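Local coordinates for protein probable thiol peroxidase (Chromobacterium violaceum, PDB 3KEB) that probably reduces peroxides as a thiol peroxidase of the redoxin family within the thioredoxin superfamily, at residues 13-18 / 129-134; 27-32 / 121-126; 67-72 / 159-164; 86-91 / 111-116. One frame throughout, in Å; residues are numbered along the deposited sequence.

Contact 1: residues 13-18 / 129-134; sequences EMLPVI and EYPLSG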
loop_
_atom_site.group_PDB
_atom_site.type_symbol
_atom_site.label_atom_id
_atom_site.label_comp_id
_atom_site.label_asym_id
_atom_site.label_seq_id
_atom_site.Cartn_x
_atom_site.Cartn_y
_atom_site.Cartn_z
ATOM N N GLU A 13 -19.904 1.425 10.056
ATOM C CA GLU A 13 -19.152 2.639 10.458
ATOM C C GLU A 13 -19.437 3.759 9.435
ATOM O O GLU A 13 -19.560 3.484 8.249
ATOM C CB GLU A 13 -17.677 2.329 10.434
ATOM C CG GLU A 13 -17.185 1.176 11.366
ATOM C CD GLU A 13 -16.977 1.639 12.771
ATOM O OE1 GLU A 13 -17.253 2.826 13.049
ATOM O OE2 GLU A 13 -16.565 0.819 13.622
HETATM N N MSE A 14 -19.540 5.005 9.902
HETATM C CA MSE A 14 -19.685 6.180 9.064
HETATM C C MSE A 14 -18.457 7.058 9.343
HETATM O O MSE A 14 -18.239 7.485 10.482
HETATM C CB MSE A 14 -20.963 6.913 9.498
HETATM C CG MSE A 14 -21.537 7.747 8.489
HETATM SE SE MSE A 14 -23.284 8.393 9.195
HETATM C CE MSE A 14 -22.993 8.587 11.058
ATOM N N LEU A 15 -17.673 7.285 8.307
ATOM C CA LEU A 15 -16.334 7.840 8.417
ATOM C C LEU A 15 -16.211 9.135 7.639
ATOM O O LEU A 15 -16.670 9.225 6.479
ATOM C CB LEU A 15 -15.325 6.839 7.879
ATOM C CG LEU A 15 -15.397 5.426 8.500
ATOM C CD1 LEU A 15 -14.394 4.486 7.763
ATOM C CD2 LEU A 15 -15.251 5.432 10.066
ATOM N N PRO A 16 -15.596 10.145 8.248
ATOM C CA PRO A 16 -15.363 11.363 7.432
ATOM C C PRO A 16 -14.413 11.166 6.300
ATOM O O PRO A 16 -13.501 10.300 6.374
ATOM C CB PRO A 16 -14.782 12.372 8.439
ATOM C CG PRO A 16 -14.867 11.698 9.849
ATOM C CD PRO A 16 -14.975 10.221 9.582
ATOM N N VAL A 17 -14.645 11.915 5.227
ATOM C CA VAL A 17 -13.760 11.981 4.084
ATOM C C VAL A 17 -13.360 13.439 3.981
ATOM O O VAL A 17 -14.203 14.325 3.998
ATOM C CB VAL A 17 -14.444 11.501 2.821
ATOM C CG1 VAL A 17 -13.477 11.513 1.586
ATOM C CG2 VAL A 17 -15.033 10.053 3.071
ATOM N N ILE A 18 -12.047 13.657 3.853
ATOM C CA ILE A 18 -11.433 14.929 4.037
ATOM C C ILE A 18 -10.776 15.456 2.765
ATOM O O ILE A 18 -10.185 14.694 2.011
ATOM C CB ILE A 18 -10.321 14.820 5.136
ATOM C CG1 ILE A 18 -10.893 14.303 6.465
ATOM C CG2 ILE A 18 -9.698 16.181 5.321
ATOM C CD1 ILE A 18 -11.991 15.168 6.964
ATOM N N GLU A 129 -10.027 7.850 9.959
ATOM C CA GLU A 129 -10.562 7.062 11.091
ATOM C C GLU A 129 -10.621 5.581 10.854
ATOM O O GLU A 129 -10.898 5.147 9.763
ATOM C CB GLU A 129 -11.983 7.501 11.437
ATOM C CG GLU A 129 -12.074 8.922 11.809
ATOM C CD GLU A 129 -13.378 9.274 12.495
ATOM O OE1 GLU A 129 -14.160 8.359 12.851
ATOM O OE2 GLU A 129 -13.598 10.493 12.686
ATOM N N TYR A 130 -10.417 4.816 11.930
ATOM C CA TYR A 130 -10.610 3.364 11.961
ATOM C C TYR A 130 -11.985 3.051 11.406
ATOM O O TYR A 130 -12.954 3.754 11.784
ATOM C CB TYR A 130 -10.546 2.845 13.451
ATOM C CG TYR A 130 -11.034 1.422 13.606
ATOM C CD1 TYR A 130 -10.221 0.349 13.261
ATOM C CD2 TYR A 130 -12.322 1.136 14.083
ATOM C CE1 TYR A 130 -10.674 -0.958 13.349
ATOM C CE2 TYR A 130 -12.768 -0.192 14.217
ATOM C CZ TYR A 130 -11.937 -1.236 13.843
ATOM O OH TYR A 130 -12.334 -2.560 13.931
ATOM N N PRO A 131 -12.106 2.001 10.601
ATOM C CA PRO A 131 -11.061 1.077 10.157
ATOM C C PRO A 131 -10.437 1.388 8.785
ATOM O O PRO A 131 -9.691 0.582 8.261
ATOM C CB PRO A 131 -11.811 -0.245 10.034
ATOM C CG PRO A 131 -13.216 0.123 9.878
ATOM C CD PRO A 131 -13.414 1.547 10.132
ATOM N N LEU A 132 -10.818 2.491 8.167
ATOM C CA LEU A 132 -10.320 2.815 6.823
ATOM C C LEU A 132 -9.239 3.909 6.828
ATOM O O LEU A 132 -8.900 4.451 5.777
ATOM C CB LEU A 132 -11.472 3.169 5.882
ATOM C CG LEU A 132 -12.398 1.989 5.526
ATOM C CD1 LEU A 132 -13.465 2.441 4.550
ATOM C CD2 LEU A 132 -11.612 0.728 4.988
ATOM N N SER A 133 -8.672 4.178 7.988
ATOM C CA SER A 133 -7.576 5.111 8.118
ATOM C C SER A 133 -6.458 4.860 7.098
ATOM O O SER A 133 -5.952 3.711 6.945
ATOM C CB SER A 133 -6.996 4.995 9.506
ATOM O OG SER A 133 -5.993 5.950 9.676
ATOM N N GLY A 134 -6.095 5.915 6.387
ATOM C CA GLY A 134 -5.089 5.852 5.315
ATOM C C GLY A 134 -5.581 5.471 3.936
ATOM O O GLY A 134 -4.798 5.628 2.934
HETATM O O HOH W 1 -16.909 7.908 12.573
HETATM O O HOH W 2 -11.717 10.000 8.522
#
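L15 reaches from strand 13-16 into the loop 129-134, and its two methyls do most of the touching. From CB the chain turns with CG anti to the carbonyl carbon (chi1 -54°), and at CG it forks. CD1 lands on L132, 3.7 Å from its CB, with the two leucines crossing at about a right angle, and the same methyl lies 3.9 Å from CD of P131, the proline that follows a cis peptide bond. CD2 takes the other branch, packs 3.3 Å from the backbone O of Y130 and also comes within 4.1 Å of E129 CB. Next along the strand, the P16 ring meets the carboxylate of E129, whose OE2 lies 3.3 Å from P16 CG. No direct hydrogen bond joins the two segments; two waters supply the polar links. One water gives a proton to P16 O at 2.8 Å and weakly accepts from E129 N, while another lies between M14 O and E129 OE1. Strand 7-10 pairs with strand 13-16, and K38 of the second subunit packs on Y130, P131 and L132. The arrangement is that of an N-terminal beta hairpin laid against a loop with a cis peptide bond before P131, where the second subunit also packs.

Contact 2: residues 27-32 / 121-126; sequences YLPSFM and KRYGVL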
loop_
_atom_site.group_PDB
_atom_site.type_symbol
_atom_site.label_atom_id
_atom_site.label_comp_id
_atom_site.label_asym_id
_atom_site.label_seq_id
_atom_site.Cartn_x
_atom_site.Cartn_y
_atom_site.Cartn_z
ATOM N N TYR A 27 -9.950 22.132 -13.288
ATOM C CA TYR A 27 -8.801 21.406 -13.827
ATOM C C TYR A 27 -8.339 20.420 -12.745
ATOM O O TYR A 27 -8.344 20.766 -11.553
ATOM C CB TYR A 27 -7.671 22.350 -14.216
ATOM C CG TYR A 27 -7.891 23.091 -15.522
ATOM C CD1 TYR A 27 -7.453 22.559 -16.747
ATOM C CD2 TYR A 27 -8.521 24.305 -15.547
ATOM C CE1 TYR A 27 -7.632 23.255 -17.941
ATOM C CE2 TYR A 27 -8.699 24.990 -16.739
ATOM C CZ TYR A 27 -8.260 24.445 -17.931
ATOM O OH TYR A 27 -8.457 25.148 -19.104
ATOM N N LEU A 28 -8.040 19.183 -13.142
ATOM C CA LEU A 28 -7.529 18.184 -12.185
ATOM C C LEU A 28 -6.326 18.691 -11.428
ATOM O O LEU A 28 -5.385 19.337 -12.020
ATOM C CB LEU A 28 -7.192 16.866 -12.866
ATOM C CG LEU A 28 -8.291 16.022 -13.523
ATOM C CD1 LEU A 28 -7.696 15.019 -14.466
ATOM C CD2 LEU A 28 -9.194 15.354 -12.475
ATOM N N PRO A 29 -6.310 18.435 -10.108
ATOM C CA PRO A 29 -5.054 18.686 -9.369
ATOM C C PRO A 29 -3.930 17.805 -9.863
ATOM O O PRO A 29 -4.167 16.666 -10.260
ATOM C CB PRO A 29 -5.412 18.331 -7.900
ATOM C CG PRO A 29 -6.878 18.584 -7.809
ATOM C CD PRO A 29 -7.386 18.051 -9.192
ATOM N N SER A 30 -2.710 18.345 -9.844
ATOM C CA SER A 30 -1.553 17.604 -10.245
ATOM C C SER A 30 -1.367 16.463 -9.276
ATOM O O SER A 30 -1.836 16.501 -8.138
ATOM C CB SER A 30 -0.314 18.490 -10.277
ATOM O OG SER A 30 -0.043 18.923 -8.961
ATOM N N PHE A 31 -0.742 15.406 -9.741
ATOM C CA PHE A 31 -0.360 14.319 -8.850
ATOM C C PHE A 31 1.007 13.769 -9.243
ATOM O O PHE A 31 1.439 13.917 -10.403
ATOM C CB PHE A 31 -1.469 13.229 -8.767
ATOM C CG PHE A 31 -1.827 12.540 -10.065
ATOM C CD1 PHE A 31 -3.127 12.687 -10.595
ATOM C CD2 PHE A 31 -0.954 11.664 -10.708
ATOM C CE1 PHE A 31 -3.497 12.030 -11.741
ATOM C CE2 PHE A 31 -1.308 11.009 -11.911
ATOM C CZ PHE A 31 -2.583 11.162 -12.410
HETATM N N MSE A 32 1.671 13.160 -8.268
HETATM C CA MSE A 32 2.943 12.447 -8.442
HETATM C C MSE A 32 2.752 11.080 -7.813
HETATM O O MSE A 32 2.883 10.970 -6.598
HETATM C CB MSE A 32 4.054 13.156 -7.664
HETATM C CG MSE A 32 4.404 14.532 -8.188
HETATM SE SE MSE A 32 5.783 15.473 -7.126
HETATM C CE MSE A 32 5.152 15.101 -5.294
ATOM N N LYS A 121 -5.540 14.170 0.357
ATOM C CA LYS A 121 -6.208 15.376 0.746
ATOM C C LYS A 121 -6.476 16.241 -0.479
ATOM O O LYS A 121 -7.549 16.842 -0.601
ATOM C CB LYS A 121 -5.390 16.119 1.787
ATOM C CG LYS A 121 -6.127 17.322 2.356
ATOM C CD LYS A 121 -5.700 17.586 3.824
ATOM C CE LYS A 121 -6.493 18.755 4.406
ATOM N NZ LYS A 121 -5.938 19.212 5.725
ATOM N N ARG A 122 -5.517 16.279 -1.415
ATOM C CA ARG A 122 -5.584 17.131 -2.588
ATOM C C ARG A 122 -6.742 16.745 -3.509
ATOM O O ARG A 122 -7.207 17.572 -4.261
ATOM C CB ARG A 122 -4.231 17.108 -3.374
ATOM C CG ARG A 122 -3.045 17.888 -2.672
ATOM C CD ARG A 122 -1.603 17.762 -3.346
ATOM N NE ARG A 122 -1.571 17.923 -4.800
ATOM C CZ ARG A 122 -1.752 19.067 -5.469
ATOM N NH1 ARG A 122 -1.956 20.222 -4.834
ATOM N NH2 ARG A 122 -1.702 19.059 -6.787
ATOM N N TYR A 123 -7.163 15.461 -3.477
ATOM C CA TYR A 123 -8.277 14.944 -4.295
ATOM C C TYR A 123 -9.559 14.733 -3.463
ATOM O O TYR A 123 -10.555 14.258 -3.983
ATOM C CB TYR A 123 -7.896 13.648 -5.006
ATOM C CG TYR A 123 -7.359 13.915 -6.412
ATOM C CD1 TYR A 123 -6.133 14.486 -6.597
ATOM C CD2 TYR A 123 -8.124 13.627 -7.546
ATOM C CE1 TYR A 123 -5.640 14.781 -7.849
ATOM C CE2 TYR A 123 -7.616 13.879 -8.826
ATOM C CZ TYR A 123 -6.391 14.466 -8.973
ATOM O OH TYR A 123 -5.885 14.752 -10.224
ATOM N N GLY A 124 -9.538 15.152 -2.198
ATOM C CA GLY A 124 -10.735 15.021 -1.321
ATOM C C GLY A 124 -11.210 13.601 -1.042
ATOM O O GLY A 124 -12.430 13.321 -0.996
ATOM N N VAL A 125 -10.248 12.701 -0.850
ATOM C CA VAL A 125 -10.572 11.282 -0.649
ATOM C C VAL A 125 -9.861 10.720 0.569
ATOM O O VAL A 125 -9.759 9.496 0.718
ATOM C CB VAL A 125 -10.319 10.448 -1.936
ATOM C CG1 VAL A 125 -11.295 10.825 -3.112
ATOM C CG2 VAL A 125 -8.845 10.488 -2.440
ATOM N N LEU A 126 -9.384 11.604 1.435
ATOM C CA LEU A 126 -8.667 11.192 2.642
ATOM C C LEU A 126 -9.611 10.668 3.738
ATOM O O LEU A 126 -10.481 11.386 4.176
ATOM C CB LEU A 126 -7.846 12.362 3.210
ATOM C CG LEU A 126 -7.050 12.129 4.538
ATOM C CD1 LEU A 126 -6.052 10.980 4.327
ATOM C CD2 LEU A 126 -6.380 13.404 5.056
HETATM O O HOH W 3 -2.445 21.176 -8.698
#
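Y123 pushes its phenol end into the loop 27-32 and gives its hydroxyl proton to P29 O, the two oxygens 2.6 Å apart. The donor lies in the carbonyl plane, on a lone pair, with a C=O...O angle of 144°. Carbon atoms of L28 and F31 also lie against the hydroxyl: CB of L28 sits 3.6 Å from Y123 OH, and F31 brings CD1 to 3.5 Å, so that the oxygen lies at the edge of the F31 ring and in its plane. CD of P29 lies over one face of the Y123 ring, a CH-pi contact 4.2 Å from its centroid.

A second bond comes from R122. In the conformer described, its NH2 donates to S30 O at 2.9 Å, from a position tilted out of the carbonyl plane. A water accepts from this same NH2 and from S30 N, tying the guanidinium to the loop a second time.

Farther out, Y123 stacks on F119 and touches I141 of strand 139-143, while L28 reaches I53 and A143 in the central sheet. The helix ends at R122, with Y123 the first residue to leave it. G124, at positive phi, is the C-prime residue of a Schellman motif that closes this end, with G124 N bonded to K121 O at 3.1 Å and V125 N to H120 O.

Contact 3: residues 67-72 / 159-164; sequences LLLLRE and RDFFDF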
loop_
_atom_site.group_PDB
_atom_site.type_symbol
_atom_site.label_atom_id
_atom_site.label_comp_id
_atom_site.label_asym_id
_atom_site.label_seq_id
_atom_site.Cartn_x
_atom_site.Cartn_y
_atom_site.Cartn_z
ATOM N N LEU A 67 -12.655 -5.031 -6.489
ATOM C CA LEU A 67 -12.667 -5.597 -7.797
ATOM C C LEU A 67 -14.052 -5.616 -8.437
ATOM O O LEU A 67 -14.146 -5.521 -9.658
ATOM C CB LEU A 67 -12.062 -7.002 -7.805
ATOM C CG LEU A 67 -10.537 -7.024 -7.597
ATOM C CD1 LEU A 67 -10.118 -8.547 -7.769
ATOM C CD2 LEU A 67 -9.724 -6.143 -8.523
ATOM N N LEU A 68 -15.120 -5.755 -7.656
ATOM C CA LEU A 68 -16.472 -5.767 -8.289
ATOM C C LEU A 68 -16.796 -4.422 -8.911
ATOM O O LEU A 68 -17.266 -4.326 -10.037
ATOM C CB LEU A 68 -17.517 -6.142 -7.246
ATOM C CG LEU A 68 -18.950 -6.194 -7.677
ATOM C CD1 LEU A 68 -19.124 -7.420 -8.587
ATOM C CD2 LEU A 68 -19.820 -6.318 -6.401
ATOM N N LEU A 69 -16.553 -3.350 -8.156
ATOM C CA LEU A 69 -16.740 -2.027 -8.681
ATOM C C LEU A 69 -15.853 -1.715 -9.863
ATOM O O LEU A 69 -16.284 -0.987 -10.795
ATOM C CB LEU A 69 -16.428 -1.008 -7.590
ATOM C CG LEU A 69 -16.603 0.508 -7.934
ATOM C CD1 LEU A 69 -17.987 0.873 -8.260
ATOM C CD2 LEU A 69 -16.152 1.358 -6.774
ATOM N N LEU A 70 -14.622 -2.193 -9.807
ATOM C CA LEU A 70 -13.738 -2.046 -10.941
ATOM C C LEU A 70 -14.346 -2.741 -12.161
ATOM O O LEU A 70 -14.278 -2.204 -13.255
ATOM C CB LEU A 70 -12.353 -2.626 -10.671
ATOM C CG LEU A 70 -11.288 -2.426 -11.772
ATOM C CD1 LEU A 70 -11.227 -0.930 -12.213
ATOM C CD2 LEU A 70 -9.931 -2.905 -11.280
ATOM N N ARG A 71 -14.885 -3.952 -11.950
ATOM C CA ARG A 71 -15.478 -4.691 -13.015
ATOM C C ARG A 71 -16.656 -3.929 -13.656
ATOM O O ARG A 71 -16.816 -3.919 -14.904
ATOM C CB ARG A 71 -15.945 -6.070 -12.522
ATOM C CG ARG A 71 -16.579 -6.969 -13.628
ATOM C CD ARG A 71 -17.395 -8.163 -13.062
ATOM N NE ARG A 71 -18.723 -7.721 -12.597
ATOM C CZ ARG A 71 -19.560 -8.450 -11.837
ATOM N NH1 ARG A 71 -19.221 -9.672 -11.431
ATOM N NH2 ARG A 71 -20.749 -7.961 -11.506
ATOM N N GLU A 72 -17.516 -3.337 -12.833
ATOM C CA GLU A 72 -18.687 -2.610 -13.352
ATOM C C GLU A 72 -18.220 -1.387 -14.169
ATOM O O GLU A 72 -18.818 -0.992 -15.157
ATOM C CB GLU A 72 -19.598 -2.194 -12.180
ATOM C CG GLU A 72 -20.198 -3.403 -11.522
ATOM C CD GLU A 72 -20.974 -4.234 -12.482
ATOM O OE1 GLU A 72 -21.986 -3.688 -12.960
ATOM O OE2 GLU A 72 -20.566 -5.389 -12.791
ATOM N N ARG A 159 -20.349 -0.254 -0.668
ATOM C CA ARG A 159 -20.966 -1.329 -1.476
ATOM C C ARG A 159 -21.629 -0.810 -2.728
ATOM O O ARG A 159 -21.969 -1.605 -3.618
ATOM C CB ARG A 159 -21.961 -2.095 -0.653
ATOM C CG ARG A 159 -21.351 -2.778 0.524
ATOM C CD ARG A 159 -22.471 -3.498 1.305
ATOM N NE ARG A 159 -21.903 -4.418 2.281
ATOM C CZ ARG A 159 -22.038 -4.303 3.593
ATOM N NH1 ARG A 159 -22.716 -3.313 4.139
ATOM N NH2 ARG A 159 -21.457 -5.206 4.370
ATOM N N ASP A 160 -21.760 0.520 -2.823
ATOM C CA ASP A 160 -22.470 1.104 -3.935
ATOM C C ASP A 160 -21.631 1.068 -5.208
ATOM O O ASP A 160 -20.400 1.007 -5.180
ATOM C CB ASP A 160 -22.841 2.560 -3.669
ATOM C CG ASP A 160 -23.886 2.754 -2.557
ATOM O OD1 ASP A 160 -24.522 1.792 -2.094
ATOM O OD2 ASP A 160 -24.075 3.945 -2.158
ATOM N N PHE A 161 -22.313 1.260 -6.335
ATOM C CA PHE A 161 -21.659 1.560 -7.601
ATOM C C PHE A 161 -21.803 3.031 -7.963
ATOM O O PHE A 161 -22.742 3.723 -7.563
ATOM C CB PHE A 161 -22.175 0.675 -8.767
ATOM C CG PHE A 161 -22.022 -0.814 -8.563
ATOM C CD1 PHE A 161 -20.974 -1.349 -7.859
ATOM C CD2 PHE A 161 -22.976 -1.684 -9.073
ATOM C CE1 PHE A 161 -20.860 -2.710 -7.657
ATOM C CE2 PHE A 161 -22.856 -3.044 -8.898
ATOM C CZ PHE A 161 -21.787 -3.550 -8.178
ATOM N N PHE A 162 -20.870 3.517 -8.776
ATOM C CA PHE A 162 -20.982 4.855 -9.343
ATOM C C PHE A 162 -22.248 5.005 -10.191
ATOM O O PHE A 162 -22.799 4.021 -10.683
ATOM C CB PHE A 162 -19.751 5.132 -10.225
ATOM C CG PHE A 162 -18.439 4.973 -9.514
ATOM C CD1 PHE A 162 -18.144 5.746 -8.383
ATOM C CD2 PHE A 162 -17.477 4.086 -9.998
ATOM C CE1 PHE A 162 -16.955 5.600 -7.707
ATOM C CE2 PHE A 162 -16.244 3.984 -9.343
ATOM C CZ PHE A 162 -15.999 4.727 -8.201
ATOM N N ASP A 163 -22.678 6.247 -10.420
ATOM C CA ASP A 163 -23.865 6.561 -11.207
ATOM C C ASP A 163 -23.488 6.589 -12.690
ATOM O O ASP A 163 -23.367 7.657 -13.311
ATOM C CB ASP A 163 -24.440 7.906 -10.785
ATOM C CG ASP A 163 -25.831 8.168 -11.362
ATOM O OD1 ASP A 163 -26.265 7.447 -12.249
ATOM O OD2 ASP A 163 -26.478 9.141 -10.906
ATOM N N PHE A 164 -23.305 5.377 -13.235
ATOM C CA PHE A 164 -22.855 5.233 -14.575
ATOM C C PHE A 164 -23.896 5.810 -15.538
ATOM O O PHE A 164 -23.524 6.406 -16.538
ATOM C CB PHE A 164 -22.580 3.774 -14.907
ATOM C CG PHE A 164 -21.424 3.179 -14.159
ATOM C CD1 PHE A 164 -20.140 3.697 -14.289
ATOM C CD2 PHE A 164 -21.631 2.123 -13.295
ATOM C CE1 PHE A 164 -19.062 3.157 -13.568
ATOM C CE2 PHE A 164 -20.575 1.574 -12.591
ATOM C CZ PHE A 164 -19.305 2.093 -12.707
#
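Helix 67-77 packs here against the loop that leads from strand 149-154 into helix 164-177, with L69 and E72 meeting three phenylalanines of that loop and helix start. L69 points its CG anti to the backbone N (chi1 -178°). Its CD1 touches both rings, 3.7 Å from F161 CD1 and equally near F162 CD2, while CD2 goes to F162 CZ, also at 3.7 Å. The aliphatic part of E72 covers one face of F161, CG standing 3.8 Å from the ring centroid in a CH-pi contact, while L68 CD2 meets that ring at its edge, 3.8 Å from F161 CZ. F164 turns a face to E72 O and brings CE2 to 3.9 Å from E72 CB.

The glutamate's charge is answered within its own helix. R71 grips E72 OE2 side-on through NE and NH2, the latter at 2.9 Å. At the end of the loop, D163 bonds through OD1 to A166 N. Phenylalanines thus pack on helix 67-77 around the aspartate N-cap of helix 164-177.

Contact 4: residues 86-91 / 111-116; sequences IVITVD and LSTLRG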
loop_
_atom_site.group_PDB
_atom_site.type_symbol
_atom_site.label_atom_id
_atom_site.label_comp_id
_atom_site.label_asym_id
_atom_site.label_seq_id
_atom_site.Cartn_x
_atom_site.Cartn_y
_atom_site.Cartn_z
ATOM N N ILE A 86 -7.982 5.154 -15.169
ATOM C CA ILE A 86 -6.856 5.337 -14.237
ATOM C C ILE A 86 -7.368 5.006 -12.798
ATOM O O ILE A 86 -8.201 5.734 -12.234
ATOM C CB ILE A 86 -6.294 6.770 -14.252
ATOM C CG1 ILE A 86 -5.815 7.136 -15.678
ATOM C CG2 ILE A 86 -5.141 6.881 -13.272
ATOM C CD1 ILE A 86 -5.490 8.633 -15.860
ATOM N N VAL A 87 -6.889 3.890 -12.255
ATOM C CA VAL A 87 -7.272 3.422 -10.928
ATOM C C VAL A 87 -6.171 3.842 -9.960
ATOM O O VAL A 87 -4.985 3.596 -10.209
ATOM C CB VAL A 87 -7.459 1.902 -10.905
ATOM C CG1 VAL A 87 -7.652 1.368 -9.462
ATOM C CG2 VAL A 87 -8.637 1.488 -11.802
ATOM N N ILE A 88 -6.562 4.471 -8.847
ATOM C CA ILE A 88 -5.637 4.955 -7.848
ATOM C C ILE A 88 -6.035 4.348 -6.506
ATOM O O ILE A 88 -7.230 4.399 -6.122
ATOM C CB ILE A 88 -5.607 6.498 -7.739
ATOM C CG1 ILE A 88 -5.272 7.096 -9.126
ATOM C CG2 ILE A 88 -4.598 6.968 -6.629
ATOM C CD1 ILE A 88 -5.384 8.618 -9.230
ATOM N N THR A 89 -5.045 3.781 -5.799
ATOM C CA THR A 89 -5.292 3.251 -4.484
ATOM C C THR A 89 -4.080 3.351 -3.582
ATOM O O THR A 89 -2.986 3.717 -4.007
ATOM C CB THR A 89 -5.733 1.760 -4.473
ATOM O OG1 THR A 89 -4.591 0.935 -4.658
ATOM C CG2 THR A 89 -6.753 1.369 -5.584
ATOM N N VAL A 90 -4.270 2.943 -2.342
ATOM C CA VAL A 90 -3.214 2.876 -1.352
ATOM C C VAL A 90 -2.365 1.627 -1.431
ATOM O O VAL A 90 -1.362 1.502 -0.709
ATOM C CB VAL A 90 -3.795 3.032 0.105
ATOM C CG1 VAL A 90 -4.310 1.703 0.677
ATOM C CG2 VAL A 90 -2.752 3.650 1.009
ATOM N N ASP A 91 -2.757 0.704 -2.297
ATOM C CA ASP A 91 -2.004 -0.528 -2.465
ATOM C C ASP A 91 -0.576 -0.251 -2.891
ATOM O O ASP A 91 -0.300 0.763 -3.570
ATOM C CB ASP A 91 -2.645 -1.421 -3.516
ATOM C CG ASP A 91 -4.015 -1.836 -3.150
ATOM O OD1 ASP A 91 -4.194 -2.357 -2.015
ATOM O OD2 ASP A 91 -4.937 -1.699 -4.010
ATOM N N LEU A 111 -2.242 2.899 -10.159
ATOM C CA LEU A 111 -1.349 3.839 -9.499
ATOM C C LEU A 111 -1.517 3.746 -8.005
ATOM O O LEU A 111 -2.636 3.672 -7.507
ATOM C CB LEU A 111 -1.657 5.270 -9.936
ATOM C CG LEU A 111 -1.760 5.487 -11.459
ATOM C CD1 LEU A 111 -1.900 7.013 -11.719
ATOM C CD2 LEU A 111 -0.561 4.907 -12.242
ATOM N N SER A 112 -0.384 3.832 -7.319
ATOM C CA SER A 112 -0.278 3.742 -5.895
ATOM C C SER A 112 0.056 5.112 -5.324
ATOM O O SER A 112 0.840 5.896 -5.921
ATOM C CB SER A 112 0.849 2.798 -5.533
ATOM O OG SER A 112 1.165 2.899 -4.170
ATOM N N THR A 113 -0.516 5.389 -4.169
ATOM C CA THR A 113 -0.240 6.631 -3.477
ATOM C C THR A 113 0.962 6.538 -2.556
ATOM O O THR A 113 1.231 7.484 -1.768
ATOM C CB THR A 113 -1.424 7.090 -2.661
ATOM O OG1 THR A 113 -1.742 6.119 -1.670
ATOM C CG2 THR A 113 -2.676 7.291 -3.568
ATOM N N LEU A 114 1.725 5.452 -2.619
ATOM C CA LEU A 114 2.838 5.382 -1.647
ATOM C C LEU A 114 3.887 6.504 -1.839
ATOM O O LEU A 114 4.422 6.952 -0.878
ATOM C CB LEU A 114 3.470 3.982 -1.546
ATOM C CG LEU A 114 4.715 3.757 -2.325
ATOM C CD1 LEU A 114 5.364 2.380 -2.118
ATOM C CD2 LEU A 114 4.282 3.972 -3.759
ATOM N N ARG A 115 4.149 6.983 -3.050
ATOM C CA ARG A 115 5.242 7.960 -3.223
ATOM C C ARG A 115 4.848 9.296 -2.587
ATOM O O ARG A 115 5.717 10.079 -2.170
ATOM C CB ARG A 115 5.678 8.066 -4.702
ATOM C CG ARG A 115 6.452 9.312 -5.108
ATOM C CD ARG A 115 7.771 9.405 -4.412
ATOM N NE ARG A 115 8.100 10.801 -4.165
ATOM C CZ ARG A 115 8.730 11.596 -5.017
ATOM N NH1 ARG A 115 9.148 11.144 -6.193
ATOM N NH2 ARG A 115 8.956 12.857 -4.675
ATOM N N GLY A 116 3.559 9.550 -2.443
ATOM C CA GLY A 116 3.125 10.710 -1.687
ATOM C C GLY A 116 1.661 10.608 -1.325
ATOM O O GLY A 116 0.792 10.815 -2.165
#
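S112 OG works in two directions: it donates to D91 O at 2.7 Å and accepts from L114 N at 3.0 Å, the second bond forming an ST turn. Its position anti to the backbone N (chi1 168°) points it at the turn just past strand 84-89. T89 repeats the device there, its OG1 accepting from D91 N and donating to D91 OD2 from above the carboxylate plane. Further partners of this aspartate include S58 OG and, from the second subunit, S92 OG at OD1, and V59 N at OD2.

Behind these turns the strands run parallel, I88 paired with L111 and T89 with S112. L111 N donates to V87 O at 2.8 Å and T89 N to L111 O at 3.0 Å, both nearly straight on to the carbonyl, and T113 N continues the pattern to T89 O at 3.0 Å. Apolar contacts fill in: I86 CG2 lies 3.6 Å from L111 CD1, and past the end of strand 109-112 T113 CG2 meets I88 CG2 at 3.6 Å, those last two side chains crossing at about a right angle. T113 OG1 bonds to R117. L33 covers I88 and L111, while L96 of helix 93-103 covers T89 and S112. This is the parallel pairing of a beta-alpha-beta unit, strand 84-89, helix 93-103 and strand 109-112, in the central sheet of a thioredoxin-like fold.

Contact 4 is the buried one, two neighbouring strands of the central sheet joined by backbone bonds; the other three are partly buried and join loops to surrounding elements. Contact 1 relies on leucine packing and water, contact 2 on a buried tyrosine hydroxyl and an arginine, and contact 3 on phenylalanines without a hydrogen bond between its segments. Contacts 2 and 3 lie on opposite sides of the chain's centre, and contact 4 touches both: F31 packs on L111, and L70 of helix 67-77 on V87. Contacts 1 and 2 meet where I18 N probably bonds to L126 O. Contacts 1 and 4 both also reach the second subunit.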